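PDB 5L10: N-acylhomoserine lactone dependent regulatory protein from Burkholderia cenocepacia, which probably binds DNA as a LuxR-family transcription factor whose activity depends on N-acylhomoserine lactones, this chain being its N-terminal autoinducer-binding part. Local coordinates for the interface of chains A and B. Sequence-based numbering; all coordinates share one arbitrary frame. Chains: chain A/B, N-acylhomoserine lactone dependent regulatory protein.

The interface of chains A and B. Residues chain A 6, 9, 13, 151, 154-155, 158; chain B 151, 154-155.
The long C-terminal helix of this ligand-binding fragment, 143-169, meets its copy in the other chain across a two-fold axis, with A:Ser155 beside B:Ser155 and B:Ala151. Helix 3-16 of chain A flanks this contact. B:Ser155 OG, the side-chain hydroxyl, donates to A:Ala151 O at 2.8 Å. It approaches from above the carbonyl plane, 41° out of it, rather than along a lone pair. The hydroxyl is anti to its own carbonyl carbon (chi1 -61°), which also leaves it near B:Ala151 O one turn back, in a weak bond. A:Ser155 OG is anti to the backbone N (chi1 -178°) and donates to B:Ala151 O in a weak bond, 3.5 Å. The two bonds across are twins about the axis; at this resolution little should rest on the different serine torsions. The methyl of B:Ala154 sits over the face of the A:His158 imidazole, CB 3.8 Å from the ring centroid, as a CH-pi contact. The same CB touches the tip of the phenyl of A:Phe13, at 3.6 Å from CZ. B:Ala151 lies over one face of that phenyl, its CA offset toward the rim. Its methyl CB also packs on A:Leu9 CB at 3.6 Å. The small alanine and serine side chains probably allow the helices' close approach. By symmetry the packing on the alanines is repeated with chains exchanged. The patch probably helps hold the ligand-binding domains together as a dimer, as is common in LuxR-type regulators.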
loop_
_atom_site.group_PDB
_atom_site.type_symbol
_atom_site.label_atom_id
_atom_site.label_comp_id
_atom_site.label_asym_id
_atom_site.label_seq_id
_atom_site.Cartn_x
_atom_site.Cartn_y
_atom_site.Cartn_z
ATOM N N LEU A 6 12.440 -9.952 7.598
ATOM C CA LEU A 6 12.688 -9.433 6.258
ATOM C C LEU A 6 12.839 -10.556 5.241
ATOM O O LEU A 6 12.456 -10.393 4.076
ATOM C CB LEU A 6 13.927 -8.539 6.260
ATOM C CG LEU A 6 14.242 -7.881 4.917
ATOM C CD1 LEU A 6 13.045 -7.082 4.408
ATOM C CD2 LEU A 6 15.469 -7.003 5.034
ATOM N N LEU A 9 9.310 -11.607 4.155
ATOM C CA LEU A 9 8.714 -10.777 3.114
ATOM C C LEU A 9 9.427 -10.951 1.781
ATOM O O LEU A 9 8.786 -10.892 0.725
ATOM C CB LEU A 9 8.729 -9.316 3.546
ATOM C CG LEU A 9 7.961 -9.054 4.837
ATOM C CD1 LEU A 9 8.299 -7.679 5.375
ATOM C CD2 LEU A 9 6.478 -9.179 4.583
ATOM N N PHE A 13 7.346 -11.833 -1.681
ATOM C CA PHE A 13 7.268 -11.004 -2.877
ATOM C C PHE A 13 7.808 -11.720 -4.106
ATOM O O PHE A 13 7.329 -11.478 -5.218
ATOM C CB PHE A 13 7.999 -9.685 -2.646
ATOM C CG PHE A 13 7.153 -8.657 -1.962
ATOM C CD1 PHE A 13 6.485 -7.688 -2.695
ATOM C CD2 PHE A 13 6.985 -8.684 -0.589
ATOM C CE1 PHE A 13 5.688 -6.750 -2.065
ATOM C CE2 PHE A 13 6.192 -7.752 0.041
ATOM C CZ PHE A 13 5.543 -6.783 -0.695
ATOM N N ALA A 151 6.256 -1.910 9.776
ATOM C CA ALA A 151 6.864 -2.052 8.453
ATOM C C ALA A 151 6.547 -3.388 7.793
ATOM O O ALA A 151 6.167 -3.384 6.609
ATOM C CB ALA A 151 8.375 -1.821 8.554
ATOM N N ALA A 154 2.845 -3.361 6.804
ATOM C CA ALA A 154 2.712 -2.442 5.677
ATOM C C ALA A 154 3.111 -3.122 4.377
ATOM O O ALA A 154 2.422 -3.005 3.357
ATOM C CB ALA A 154 3.573 -1.205 5.918
ATOM N N SER A 155 4.234 -3.838 4.400
ATOM C CA SER A 155 4.677 -4.588 3.233
ATOM C C SER A 155 3.590 -5.546 2.753
ATOM O O SER A 155 3.208 -5.531 1.578
ATOM C CB SER A 155 5.966 -5.335 3.573
ATOM O OG SER A 155 6.461 -6.039 2.457
ATOM N N HIS A 158 0.551 -3.628 1.213
ATOM C CA HIS A 158 0.804 -3.233 -0.168
ATOM C C HIS A 158 0.727 -4.435 -1.097
ATOM O O HIS A 158 0.195 -4.338 -2.208
ATOM C CB HIS A 158 2.172 -2.555 -0.277
ATOM C CG HIS A 158 2.679 -2.425 -1.682
ATOM N ND1 HIS A 158 3.255 -3.474 -2.368
ATOM C CD2 HIS A 158 2.712 -1.365 -2.524
ATOM C CE1 HIS A 158 3.611 -3.070 -3.574
ATOM N NE2 HIS A 158 3.294 -1.794 -3.695
ATOM N N ALA B 151 10.101 -5.695 -0.874
ATOM C CA ALA B 151 9.482 -5.581 0.443
ATOM C C ALA B 151 9.763 -4.238 1.111
ATOM O O ALA B 151 8.810 -3.619 1.616
ATOM C CB ALA B 151 9.911 -6.759 1.321
ATOM N N ALA B 154 7.751 -1.566 -0.823
ATOM C CA ALA B 154 6.331 -1.720 -0.532
ATOM C C ALA B 154 5.961 -1.016 0.768
ATOM O O ALA B 154 4.945 -0.315 0.836
ATOM C CB ALA B 154 5.968 -3.203 -0.466
ATOM N N SER B 155 6.780 -1.182 1.810
ATOM C CA SER B 155 6.530 -0.480 3.064
ATOM C C SER B 155 6.559 1.027 2.865
ATOM O O SER B 155 5.735 1.751 3.436
ATOM C CB SER B 155 7.556 -0.891 4.118
ATOM O OG SER B 155 7.470 -2.274 4.392
#